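Local coordinates for D-alanyl-D-alanine carboxypeptidase (Vibrio cholerae, PDB 5TR7), which probably removes the terminal D-alanine from peptidoglycan precursor peptides during cell wall synthesis, as a serine-type carboxypeptidase of the penicillin-binding S11 family, at residues D89-I94 and P165-I170; Y184-L189 and D231-R236; L212-T217 and L223-M228. One frame throughout, in Å; residues are numbered along the deposited sequence.

In the fold
All three contacts belong to the penicillin-binding catalytic fold. Contact 3 is a hairpin inside the five-stranded antiparallel sheet, and its Val213 side chain lies about 5 Å from that of Lys201, a predicted substrate-binding residue. Contact 2 sits at one end of the same sheet, with centres 12 Å apart; Arg236 CG packs on Leu212 CB at 3.6 Å, and a nitrite ion is held there. Contact 1 belongs to the helical part, 18 Å from contact 3 between centres, yet Tyr168 OH reaches Ser215 CB at 3.5 Å. Contacts 1 and 2 approach to about 5 Å at their nearest atoms without touching.

Contact 1. Residues D89-I94 and P165-I170; sequences DLNRGI and PEEYAI
In the helical part of the penicillin-binding domain, helix 87-95 meets the short helix 165-168 and the residues after it through two side-chain pairs, Asn91 with Glu167 and Arg92 with Ile170. The backbones stay well apart: the nearest CA atoms, those of Arg92 and Ile170, are separated by 7.1 Å. Asn91 ND2 lies 2.6 Å from Glu167 OE1, but the N-H...O angle of 116° makes this hydrogen bond weak although the atoms are close. The amide and carboxylate planes stand 72° apart, and the Glu167 chain bends at chi2 (-49°) to bring its carboxylate to the amide. Both residues also pack on Ile45 of helix 37-50, the helix that carries the predicted catalytic Lys38, so the polar pair is buried between helices.

Arg92 is extended from CG to NE and runs nearly perpendicular to Ile170. Its guanidinium is anchored by a salt bridge from NE to Glu173, while the isoleucine packs against one face of the group. Ile170 CG2 touches the arginine's aliphatic part, 3.9 Å from Arg92 CG, while Ile170 CG1 lies over the guanidinium face, 3.8 Å from Arg92 NH2.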
ATOM      1  N   ASP A  89     -15.202  -2.791  -6.464  1.00 48.80           N
ATOM      2  CA  ASP A  89     -15.126  -3.937  -5.619  1.00 48.51           C
ATOM      3  C   ASP A  89     -13.723  -4.536  -5.696  1.00 53.38           C
ATOM      4  O   ASP A  89     -13.136  -4.882  -4.658  1.00 52.09           O
ATOM      5  CB  ASP A  89     -16.202  -4.935  -5.989  1.00 51.26           C
ATOM      6  CG  ASP A  89     -17.574  -4.474  -5.637  1.00 54.60           C
ATOM      7  OD1 ASP A  89     -17.733  -4.017  -4.474  1.00 50.86           O
ATOM      8  OD2 ASP A  89     -18.515  -4.666  -6.471  1.00 55.74           O
ATOM      9  N   LEU A  90     -13.171  -4.665  -6.895  1.00 50.64           N
ATOM     10  CA  LEU A  90     -11.811  -5.162  -6.996  1.00 55.95           C
ATOM     11  C   LEU A  90     -10.811  -4.243  -6.244  1.00 57.79           C
ATOM     12  O   LEU A  90      -9.840  -4.707  -5.613  1.00 51.15           O
ATOM     13  CB  LEU A  90     -11.384  -5.295  -8.471  1.00 56.25           C
ATOM     14  CG  LEU A  90     -11.985  -6.499  -9.223  1.00 57.80           C
ATOM     15  CD1 LEU A  90     -11.567  -6.426 -10.706  1.00 57.24           C
ATOM     16  CD2 LEU A  90     -11.583  -7.857  -8.638  1.00 53.06           C
ATOM     17  N   ASN A  91     -11.024  -2.933  -6.396  1.00 57.27           N
ATOM     18  CA  ASN A  91     -10.212  -1.933  -5.706  1.00 60.06           C
ATOM     19  C   ASN A  91     -10.151  -2.120  -4.218  1.00 54.37           C
ATOM     20  O   ASN A  91      -9.102  -2.075  -3.627  1.00 51.78           O
ATOM     21  CB  ASN A  91     -10.797  -0.587  -5.991  1.00 67.09           C
ATOM     22  CG  ASN A  91      -9.978   0.154  -6.872  1.00 69.00           C
ATOM     23  OD1 ASN A  91     -10.188   0.201  -8.086  1.00 82.87           O
ATOM     24  ND2 ASN A  91      -8.939   0.697  -6.294  1.00 69.24           N
ATOM     25  N   ARG A  92     -11.319  -2.269  -3.621  1.00 47.35           N
ATOM     26  CA  ARG A  92     -11.403  -2.577  -2.188  1.00 46.71           C
ATOM     27  C   ARG A  92     -10.785  -3.903  -1.868  1.00 44.93           C
ATOM     28  O   ARG A  92     -10.175  -4.062  -0.829  1.00 50.33           O
ATOM     29  CB  ARG A  92     -12.825  -2.498  -1.691  1.00 49.04           C
ATOM     30  CG  ARG A  92     -13.311  -1.096  -1.754  1.00 47.90           C
ATOM     31  CD  ARG A  92     -14.748  -0.911  -1.335  1.00 55.09           C
ATOM     32  NE  ARG A  92     -14.924   0.508  -1.099  1.00 55.45           N
ATOM     33  CZ  ARG A  92     -14.958   1.434  -2.068  1.00 56.80           C
ATOM     34  NH1 ARG A  92     -14.895   1.110  -3.353  1.00 54.55           N
ATOM     35  NH2 ARG A  92     -15.093   2.705  -1.730  1.00 56.63           N
ATOM     36  N   GLY A  93     -10.913  -4.871  -2.745  1.00 47.78           N
ATOM     37  CA  GLY A  93     -10.219  -6.147  -2.465  1.00 50.01           C
ATOM     38  C   GLY A  93      -8.717  -5.976  -2.383  1.00 56.77           C
ATOM     39  O   GLY A  93      -7.995  -6.581  -1.551  1.00 47.72           O
ATOM     40  N   ILE A  94      -8.215  -5.119  -3.259  1.00 50.29           N
ATOM     41  CA  ILE A  94      -6.797  -4.829  -3.235  1.00 52.58           C
ATOM     42  C   ILE A  94      -6.383  -4.067  -1.948  1.00 52.02           C
ATOM     43  O   ILE A  94      -5.491  -4.440  -1.223  1.00 49.04           O
ATOM     44  CB  ILE A  94      -6.408  -3.963  -4.463  1.00 47.98           C
ATOM     45  CG1 ILE A  94      -6.539  -4.793  -5.745  1.00 47.54           C
ATOM     46  CG2 ILE A  94      -5.016  -3.325  -4.273  1.00 49.62           C
ATOM     47  CD1 ILE A  94      -6.342  -3.999  -7.062  1.00 52.28           C
ATOM     48  N   PRO A 165      -6.663  11.368  -4.185  1.00 48.54           N
ATOM     49  CA  PRO A 165      -7.442  11.395  -2.877  1.00 51.11           C
ATOM     50  C   PRO A 165      -8.634  10.418  -2.804  1.00 48.72           C
ATOM     51  O   PRO A 165      -8.841   9.792  -1.798  1.00 54.22           O
ATOM     52  CB  PRO A 165      -7.835  12.870  -2.693  1.00 44.97           C
ATOM     53  CG  PRO A 165      -7.561  13.560  -4.088  1.00 53.90           C
ATOM     54  CD  PRO A 165      -6.573  12.681  -4.874  1.00 54.46           C
ATOM     55  N   GLU A 166      -9.337  10.235  -3.908  1.00 53.52           N
ATOM     56  CA  GLU A 166     -10.480   9.304  -3.997  1.00 50.77           C
ATOM     57  C   GLU A 166     -10.028   7.904  -3.833  1.00 48.24           C
ATOM     58  O   GLU A 166     -10.766   7.083  -3.323  1.00 56.47           O
ATOM     59  CB  GLU A 166     -11.307   9.491  -5.250  1.00 59.40           C
ATOM     60  CG  GLU A 166     -12.037  10.880  -5.329  1.00 79.74           C
ATOM     61  CD  GLU A 166     -12.990  11.225  -4.193  1.00 74.21           C
ATOM     62  OE1 GLU A 166     -13.708  10.324  -3.752  1.00 87.67           O
ATOM     63  OE2 GLU A 166     -12.905  12.331  -3.572  1.00 97.37           O
ATOM     64  N   GLU A 167      -8.809   7.635  -4.247  1.00 53.90           N
ATOM     65  CA  GLU A 167      -8.282   6.312  -4.024  1.00 50.91           C
ATOM     66  C   GLU A 167      -7.856   6.234  -2.581  1.00 47.84           C
ATOM     67  O   GLU A 167      -8.141   5.244  -1.930  1.00 51.88           O
ATOM     68  CB  GLU A 167      -7.029   6.011  -4.839  1.00 55.77           C
ATOM     69  CG  GLU A 167      -7.041   5.164  -6.051  1.00 61.18           C
ATOM     70  CD  GLU A 167      -7.751   3.787  -5.993  1.00 67.31           C
ATOM     71  OE1 GLU A 167      -7.192   2.569  -5.900  1.00 56.85           O
ATOM     72  OE2 GLU A 167      -8.904   4.079  -6.349  1.00 50.96           O
ATOM     73  N   TYR A 168      -7.186   7.288  -2.067  1.00 48.32           N
ATOM     74  CA  TYR A 168      -6.651   7.272  -0.686  1.00 47.08           C
ATOM     75  C   TYR A 168      -7.731   7.112   0.365  1.00 52.18           C
ATOM     76  O   TYR A 168      -7.486   6.494   1.390  1.00 47.04           O
ATOM     77  CB  TYR A 168      -5.839   8.542  -0.370  1.00 48.99           C
ATOM     78  CG  TYR A 168      -5.248   8.474   1.003  1.00 50.67           C
ATOM     79  CD1 TYR A 168      -4.240   7.585   1.269  1.00 48.56           C
ATOM     80  CD2 TYR A 168      -5.760   9.249   2.072  1.00 46.77           C
ATOM     81  CE1 TYR A 168      -3.740   7.450   2.531  1.00 46.37           C
ATOM     82  CE2 TYR A 168      -5.288   9.065   3.360  1.00 51.27           C
ATOM     83  CZ  TYR A 168      -4.254   8.165   3.558  1.00 51.87           C
ATOM     84  OH  TYR A 168      -3.671   7.974   4.761  1.00 51.42           O
ATOM     85  N   ALA A 169      -8.913   7.660   0.098  1.00 46.41           N
ATOM     86  CA  ALA A 169      -9.998   7.574   1.094  1.00 56.47           C
ATOM     87  C   ALA A 169     -10.334   6.143   1.407  1.00 50.26           C
ATOM     88  O   ALA A 169     -10.679   5.787   2.543  1.00 52.34           O
ATOM     89  CB  ALA A 169     -11.252   8.283   0.619  1.00 54.08           C
ATOM     90  N   ILE A 170     -10.113   5.290   0.429  1.00 50.06           N
ATOM     91  CA  ILE A 170     -10.476   3.906   0.621  1.00 49.66           C
ATOM     92  C   ILE A 170      -9.607   3.187   1.694  1.00 45.16           C
ATOM     93  O   ILE A 170     -10.055   2.231   2.267  1.00 47.09           O
ATOM     94  CB  ILE A 170     -10.480   3.176  -0.722  1.00 47.73           C
ATOM     95  CG1 ILE A 170     -11.474   3.832  -1.701  1.00 59.24           C
ATOM     96  CG2 ILE A 170     -10.871   1.710  -0.554  1.00 55.79           C
ATOM     97  CD1 ILE A 170     -11.378   3.242  -3.127  1.00 52.44           C
TER

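Contact 2. Residues Y184-L189 and D231-R236; sequences YNRNGL and DNENAR. With NO2 (nitrite ion), chain F.
Glu233 and Arg236, one turn apart at the start of helix 233-251, meet Arg186 of the loop 184-189 beside a bound nitrite. Ahead of them Asn232 is the N-cap: its OD1 accepts from Ala235 N at 2.8 Å, tying down the first turn. Glu233 then sends its carboxylate to the loop, where Arg186 NH2 donates to Glu233 OE2 at 2.8 Å with a nearly straight N-H...O angle of 164°. The acceptor lies in the guanidinium plane, whereas the donor stands 65° above the carboxylate plane. The Arg186 chain bends at chi2 (-103°) and again at chi3, which brings NH2 to this oxygen.

Farther along, Arg236 NH2 makes a weaker salt-bridge bond to the same Glu233 OE2. One carboxylate oxygen thus serves two arginines and probably balances part of their charge. Arg236 NE, at the guanidinium edge, donates to nitrite O2 at 2.6 Å, and its NH1 is held by Asn211 O of the neighbouring strand. The other nitrite oxygen, O1, takes the backbone N-H of Gly188 at 2.9 Å. In the loop, Asn185 OD1 accepts from Asn187 N, closing an Asx turn. The whole is a salt-bridge network joined to a small anion-binding site, where the ion, probably from the crystallisation liquor, bridges a loop amide and a helix arginine.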
ATOM      1  N   TYR A 184     -11.086  -7.910   7.273  1.00 54.12           N
ATOM      2  CA  TYR A 184     -10.717  -6.679   7.903  1.00 52.87           C
ATOM      3  C   TYR A 184      -9.446  -6.071   7.387  1.00 54.90           C
ATOM      4  O   TYR A 184      -8.524  -6.731   7.018  1.00 53.38           O
ATOM      5  CB  TYR A 184     -10.598  -6.845   9.455  1.00 56.15           C
ATOM      6  CG  TYR A 184     -11.959  -7.015  10.023  1.00 62.28           C
ATOM      7  CD1 TYR A 184     -12.548  -8.280  10.060  1.00 66.48           C
ATOM      8  CD2 TYR A 184     -12.752  -5.906  10.355  1.00 68.90           C
ATOM      9  CE1 TYR A 184     -13.860  -8.453  10.501  1.00 67.57           C
ATOM     10  CE2 TYR A 184     -14.062  -6.064  10.791  1.00 68.87           C
ATOM     11  CZ  TYR A 184     -14.603  -7.341  10.869  1.00 68.90           C
ATOM     12  OH  TYR A 184     -15.891  -7.476  11.299  1.00 75.84           O
ATOM     13  N   ASN A 185      -9.421  -4.753   7.419  1.00 50.19           N
ATOM     14  CA  ASN A 185      -8.235  -4.024   7.111  1.00 48.54           C
ATOM     15  C   ASN A 185      -7.255  -4.329   8.232  1.00 50.82           C
ATOM     16  O   ASN A 185      -7.602  -4.140   9.382  1.00 47.66           O
ATOM     17  CB  ASN A 185      -8.558  -2.517   7.087  1.00 42.46           C
ATOM     18  CG  ASN A 185      -7.491  -1.723   6.499  1.00 48.92           C
ATOM     19  OD1 ASN A 185      -6.309  -1.980   6.750  1.00 46.01           O
ATOM     20  ND2 ASN A 185      -7.891  -0.722   5.657  1.00 51.94           N
ATOM     21  N   ARG A 186      -6.079  -4.836   7.903  1.00 51.04           N
ATOM     22  CA  ARG A 186      -5.014  -5.196   8.849  1.00 49.30           C
ATOM     23  C   ARG A 186      -4.298  -4.004   9.469  1.00 46.35           C
ATOM     24  O   ARG A 186      -3.430  -4.177  10.320  1.00 46.77           O
ATOM     25  CB  ARG A 186      -3.964  -6.033   8.079  1.00 53.99           C
ATOM     26  CG  ARG A 186      -4.273  -7.473   7.743  1.00 57.25           C
ATOM     27  CD  ARG A 186      -3.515  -8.421   8.713  1.00 69.09           C
ATOM     28  NE  ARG A 186      -2.933  -9.567   8.001  1.00 73.80           N
ATOM     29  CZ  ARG A 186      -1.870 -10.302   8.382  1.00 73.22           C
ATOM     30  NH1 ARG A 186      -1.443 -11.275   7.605  1.00 90.49           N
ATOM     31  NH2 ARG A 186      -1.180 -10.080   9.474  1.00 77.78           N
ATOM     32  N   ASN A 187      -4.569  -2.762   9.021  1.00 48.49           N
ATOM     33  CA  ASN A 187      -3.975  -1.611   9.690  1.00 44.73           C
ATOM     34  C   ASN A 187      -4.775  -1.291  10.989  1.00 51.16           C
ATOM     35  O   ASN A 187      -5.761  -0.535  10.997  1.00 46.55           O
ATOM     36  CB  ASN A 187      -3.976  -0.445   8.742  1.00 45.73           C
ATOM     37  CG  ASN A 187      -3.373   0.784   9.320  1.00 47.69           C
ATOM     38  OD1 ASN A 187      -2.727   0.760  10.359  1.00 50.01           O
ATOM     39  ND2 ASN A 187      -3.566   1.901   8.621  1.00 50.56           N
ATOM     40  N   GLY A 188      -4.350  -1.905  12.065  1.00 50.46           N
ATOM     41  CA  GLY A 188      -4.973  -1.782  13.379  1.00 57.94           C
ATOM     42  C   GLY A 188      -5.006  -0.367  13.917  1.00 60.99           C
ATOM     43  O   GLY A 188      -5.935  -0.001  14.642  1.00 54.10           O
ATOM     44  N   LEU A 189      -4.062   0.470  13.477  1.00 56.74           N
ATOM     45  CA  LEU A 189      -4.072   1.867  13.907  1.00 48.36           C
ATOM     46  C   LEU A 189      -5.311   2.631  13.490  1.00 45.48           C
ATOM     47  O   LEU A 189      -5.626   3.665  14.094  1.00 51.67           O
ATOM     48  CB  LEU A 189      -2.807   2.603  13.484  1.00 49.25           C
ATOM     49  CG  LEU A 189      -1.516   2.201  14.228  1.00 52.83           C
ATOM     50  CD1 LEU A 189      -0.423   3.061  13.666  1.00 47.77           C
ATOM     51  CD2 LEU A 189      -1.572   2.389  15.753  1.00 53.99           C
ATOM     52  N   ASP A 231       9.009  -7.234  14.522  1.00 60.12           N
ATOM     53  CA  ASP A 231       8.830  -8.621  14.902  1.00 62.02           C
ATOM     54  C   ASP A 231       7.412  -9.199  14.986  1.00 55.83           C
ATOM     55  O   ASP A 231       7.297 -10.390  14.943  1.00 56.54           O
ATOM     56  CB  ASP A 231       9.649  -8.879  16.177  1.00 66.53           C
ATOM     57  CG  ASP A 231      11.191  -8.859  15.895  1.00 68.13           C
ATOM     58  OD1 ASP A 231      11.616  -8.881  14.720  1.00 61.25           O
ATOM     59  OD2 ASP A 231      11.984  -8.887  16.859  1.00 76.05           O
ATOM     60  N   ASN A 232       6.365  -8.402  15.103  1.00 52.08           N
ATOM     61  CA  ASN A 232       4.999  -8.947  15.204  1.00 51.59           C
ATOM     62  C   ASN A 232       4.042  -7.838  15.001  1.00 49.47           C
ATOM     63  O   ASN A 232       4.460  -6.682  14.965  1.00 54.87           O
ATOM     64  CB  ASN A 232       4.764  -9.595  16.574  1.00 56.44           C
ATOM     65  CG  ASN A 232       5.125  -8.673  17.694  1.00 62.27           C
ATOM     66  OD1 ASN A 232       4.451  -7.667  17.942  1.00 61.43           O
ATOM     67  ND2 ASN A 232       6.214  -8.978  18.365  1.00 69.46           N
ATOM     68  N   GLU A 233       2.774  -8.183  14.830  1.00 50.19           N
ATOM     69  CA  GLU A 233       1.740  -7.193  14.565  1.00 51.28           C
ATOM     70  C   GLU A 233       1.636  -6.125  15.650  1.00 55.08           C
ATOM     71  O   GLU A 233       1.448  -4.969  15.317  1.00 64.23           O
ATOM     72  CB  GLU A 233       0.403  -7.827  14.229  1.00 55.60           C
ATOM     73  CG  GLU A 233       0.442  -8.403  12.818  1.00 61.49           C
ATOM     74  CD  GLU A 233      -0.895  -8.856  12.334  1.00 64.25           C
ATOM     75  OE1 GLU A 233      -1.293  -9.962  12.737  1.00 66.96           O
ATOM     76  OE2 GLU A 233      -1.526  -8.131  11.502  1.00 63.64           O
ATOM     77  N   ASN A 234       1.836  -6.483  16.920  1.00 54.29           N
ATOM     78  CA  ASN A 234       1.760  -5.481  17.988  1.00 59.12           C
ATOM     79  C   ASN A 234       2.845  -4.440  17.912  1.00 59.57           C
ATOM     80  O   ASN A 234       2.545  -3.249  18.028  1.00 54.58           O
ATOM     81  CB  ASN A 234       1.703  -6.157  19.323  1.00 60.05           C
ATOM     82  CG  ASN A 234       0.388  -6.895  19.494  1.00 70.27           C
ATOM     83  OD1 ASN A 234      -0.657  -6.501  18.892  1.00 77.29           O
ATOM     84  ND2 ASN A 234       0.398  -7.949  20.302  1.00 78.60           N
ATOM     85  N   ALA A 235       4.063  -4.894  17.597  1.00 53.57           N
ATOM     86  CA  ALA A 235       5.163  -4.014  17.431  1.00 50.04           C
ATOM     87  C   ALA A 235       4.914  -3.130  16.193  1.00 53.14           C
ATOM     88  O   ALA A 235       5.156  -1.932  16.240  1.00 55.95           O
ATOM     89  CB  ALA A 235       6.459  -4.818  17.278  1.00 56.40           C
ATOM     90  N   ARG A 236       4.447  -3.695  15.092  1.00 52.39           N
ATOM     91  CA  ARG A 236       4.159  -2.870  13.906  1.00 53.64           C
ATOM     92  C   ARG A 236       3.252  -1.623  14.307  1.00 49.18           C
ATOM     93  O   ARG A 236       3.551  -0.467  13.987  1.00 52.11           O
ATOM     94  CB  ARG A 236       3.466  -3.736  12.874  1.00 53.51           C
ATOM     95  CG  ARG A 236       2.874  -2.970  11.737  1.00 56.70           C
ATOM     96  CD  ARG A 236       2.578  -3.848  10.572  1.00 58.92           C
ATOM     97  NE  ARG A 236       1.491  -4.826  10.743  1.00 56.80           N
ATOM     98  CZ  ARG A 236       1.242  -5.745   9.804  1.00 57.32           C
ATOM     99  NH1 ARG A 236       2.012  -5.815   8.711  1.00 51.30           N
ATOM    100  NH2 ARG A 236       0.260  -6.614   9.906  1.00 63.42           N
TER
HETATM  101  N   NO2 F 403      -1.131  -3.658  12.294  1.00 72.24           N
HETATM  102  O1  NO2 F 403      -2.141  -3.562  12.961  1.00 72.50           O
HETATM  103  O2  NO2 F 403      -0.585  -4.929  12.354  1.00 68.05           O

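Contact 3. Residues L212-T217 and L223-M228; sequences LVSSAT and LVAVVM
Strands 212-217 and 223-228 run antiparallel, their axes 4.6 Å apart at closest approach and their directions 160° apart, forming the beta hairpin at the heart of the five-stranded sheet of the penicillin-binding fold. Leu212 with Val227, Ser214 with Ala225 and Ala216 with Leu223 are the hydrogen-bonded pairs; Val213 with Val226 and Ser215 with Val224 are the non-hydrogen-bonded ones. Ser214 N to Ala225 O, at 2.7 Å, is the shortest of the six backbone bonds. Between these bonds CA-H...O contacts fill in, such as Val213 CA to Ala225 O at 3.3 Å.

On one face Val213 and Val226 stand shoulder to shoulder, their methyls directed to the same side, with Val213 CG1 4.1 Å from Val226 CG2. Val226 rests on Ala154 of helix 150-163. The face of Leu212, Ala225 and Val227 looks instead to helix 233-251, where Ser240 touches both Leu212 and Val227. On this face Ser214 OG, set between backbone N and carbonyl carbon, lies against Ala225 CB at 3.5 Å.

Ser215 belongs to the valine face, and its OG is also hydrogen-bonded to Arg222 NH2, just before Leu223 on the same strand. With chi1 at -174° it swings toward the partner strand, where Leu223 O, already bonded by Ala216 N at 3.2 Å, accepts Ser215 OG as well, at 2.9 Å and 35° out of the carbonyl plane.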
ATOM      1  N   LEU A 212       4.565  -1.519   7.921  1.00 51.56           N
ATOM      2  CA  LEU A 212       3.457  -0.626   7.828  1.00 46.33           C
ATOM      3  C   LEU A 212       3.824   0.713   7.228  1.00 45.19           C
ATOM      4  O   LEU A 212       4.802   1.319   7.630  1.00 47.49           O
ATOM      5  CB  LEU A 212       2.885  -0.360   9.222  1.00 48.15           C
ATOM      6  CG  LEU A 212       1.672   0.593   9.245  1.00 48.94           C
ATOM      7  CD1 LEU A 212       0.518   0.151   8.349  1.00 52.32           C
ATOM      8  CD2 LEU A 212       1.160   0.685  10.682  1.00 50.70           C
ATOM      9  N   VAL A 213       3.019   1.182   6.293  1.00 47.87           N
ATOM     10  CA  VAL A 213       3.125   2.552   5.764  1.00 49.01           C
ATOM     11  C   VAL A 213       1.911   3.233   6.376  1.00 44.01           C
ATOM     12  O   VAL A 213       0.800   2.844   6.068  1.00 44.30           O
ATOM     13  CB  VAL A 213       3.088   2.649   4.253  1.00 51.91           C
ATOM     14  CG1 VAL A 213       3.202   4.087   3.806  1.00 55.89           C
ATOM     15  CG2 VAL A 213       4.264   1.948   3.714  1.00 49.55           C
ATOM     16  N   SER A 214       2.108   4.236   7.229  1.00 44.48           N
ATOM     17  CA  SER A 214       0.989   4.900   7.852  1.00 46.47           C
ATOM     18  C   SER A 214       0.979   6.389   7.584  1.00 54.87           C
ATOM     19  O   SER A 214       1.982   6.914   7.188  1.00 52.32           O
ATOM     20  CB  SER A 214       1.027   4.661   9.374  1.00 47.75           C
ATOM     21  OG  SER A 214       2.271   5.113   9.912  1.00 54.65           O
ATOM     22  N   SER A 215      -0.185   7.042   7.773  1.00 47.33           N
ATOM     23  CA  SER A 215      -0.289   8.458   7.695  1.00 49.95           C
ATOM     24  C   SER A 215      -1.304   8.875   8.744  1.00 51.31           C
ATOM     25  O   SER A 215      -2.252   8.173   8.961  1.00 55.82           O
ATOM     26  CB  SER A 215      -0.702   8.962   6.292  1.00 50.73           C
ATOM     27  OG  SER A 215      -0.668  10.378   6.226  1.00 54.11           O
ATOM     28  N   ALA A 216      -1.130  10.064   9.317  1.00 50.19           N
ATOM     29  CA  ALA A 216      -2.016  10.570  10.328  1.00 53.84           C
ATOM     30  C   ALA A 216      -2.002  12.046  10.330  1.00 48.70           C
ATOM     31  O   ALA A 216      -1.055  12.669   9.827  1.00 53.83           O
ATOM     32  CB  ALA A 216      -1.552  10.060  11.724  1.00 51.04           C
ATOM     33  N   THR A 217      -3.057  12.608  10.919  1.00 45.53           N
ATOM     34  CA  THR A 217      -3.168  14.040  11.059  1.00 53.05           C
ATOM     35  C   THR A 217      -3.422  14.403  12.519  1.00 63.72           C
ATOM     36  O   THR A 217      -3.922  13.594  13.310  1.00 59.69           O
ATOM     37  CB  THR A 217      -4.287  14.652  10.216  1.00 49.26           C
ATOM     38  OG1 THR A 217      -5.529  14.102  10.593  1.00 52.37           O
ATOM     39  CG2 THR A 217      -4.079  14.403   8.730  1.00 52.07           C
ATOM     40  N   LEU A 223       1.574  13.579   8.785  1.00 48.47           N
ATOM     41  CA  LEU A 223       2.817  12.849   8.686  1.00 49.84           C
ATOM     42  C   LEU A 223       2.622  11.580   7.942  1.00 46.29           C
ATOM     43  O   LEU A 223       1.544  11.042   7.948  1.00 47.28           O
ATOM     44  CB  LEU A 223       3.326  12.476  10.065  1.00 53.85           C
ATOM     45  CG  LEU A 223       3.592  13.615  11.052  1.00 56.45           C
ATOM     46  CD1 LEU A 223       3.760  13.026  12.480  1.00 56.86           C
ATOM     47  CD2 LEU A 223       4.836  14.401  10.604  1.00 53.41           C
ATOM     48  N   VAL A 224       3.691  11.114   7.299  1.00 55.28           N
ATOM     49  CA  VAL A 224       3.715   9.817   6.642  1.00 50.82           C
ATOM     50  C   VAL A 224       4.863   9.056   7.306  1.00 52.87           C
ATOM     51  O   VAL A 224       5.972   9.576   7.397  1.00 59.79           O
ATOM     52  CB  VAL A 224       3.965   9.937   5.152  1.00 52.68           C
ATOM     53  CG1 VAL A 224       4.085   8.556   4.540  1.00 61.37           C
ATOM     54  CG2 VAL A 224       2.811  10.653   4.495  1.00 58.18           C
ATOM     55  N   ALA A 225       4.596   7.857   7.780  1.00 46.67           N
ATOM     56  CA  ALA A 225       5.625   6.997   8.383  1.00 47.44           C
ATOM     57  C   ALA A 225       5.681   5.625   7.739  1.00 48.23           C
ATOM     58  O   ALA A 225       4.675   5.101   7.235  1.00 45.53           O
ATOM     59  CB  ALA A 225       5.375   6.820   9.872  1.00 49.80           C
ATOM     60  N   VAL A 226       6.892   5.117   7.621  1.00 46.47           N
ATOM     61  CA  VAL A 226       7.083   3.784   7.070  1.00 53.20           C
ATOM     62  C   VAL A 226       7.940   3.021   8.080  1.00 51.23           C
ATOM     63  O   VAL A 226       8.983   3.520   8.539  1.00 55.19           O
ATOM     64  CB  VAL A 226       7.856   3.853   5.736  1.00 51.32           C
ATOM     65  CG1 VAL A 226       8.097   2.475   5.191  1.00 57.18           C
ATOM     66  CG2 VAL A 226       7.111   4.719   4.756  1.00 51.40           C
ATOM     67  N   VAL A 227       7.490   1.833   8.440  1.00 51.46           N
ATOM     68  CA  VAL A 227       8.247   0.967   9.395  1.00 52.31           C
ATOM     69  C   VAL A 227       8.370  -0.377   8.718  1.00 48.10           C
ATOM     70  O   VAL A 227       7.404  -0.925   8.263  1.00 48.77           O
ATOM     71  CB  VAL A 227       7.548   0.922  10.772  1.00 53.59           C
ATOM     72  CG1 VAL A 227       8.248   0.005  11.727  1.00 60.67           C
ATOM     73  CG2 VAL A 227       7.572   2.322  11.377  1.00 56.55           C
ATOM     74  N   MET A 228       9.588  -0.866   8.594  1.00 54.18           N
ATOM     75  CA  MET A 228       9.828  -2.150   7.925  1.00 57.76           C
ATOM     76  C   MET A 228      10.544  -3.105   8.814  1.00 50.68           C
ATOM     77  O   MET A 228      11.507  -2.745   9.452  1.00 56.73           O
ATOM     78  CB  MET A 228      10.722  -1.957   6.680  1.00 56.74           C
ATOM     79  CG  MET A 228      10.187  -0.882   5.751  1.00 62.69           C
ATOM     80  SD  MET A 228       8.638  -1.295   4.925  1.00 65.54           S
ATOM     81  CE  MET A 228       9.390  -2.462   3.710  1.00 64.92           C
TER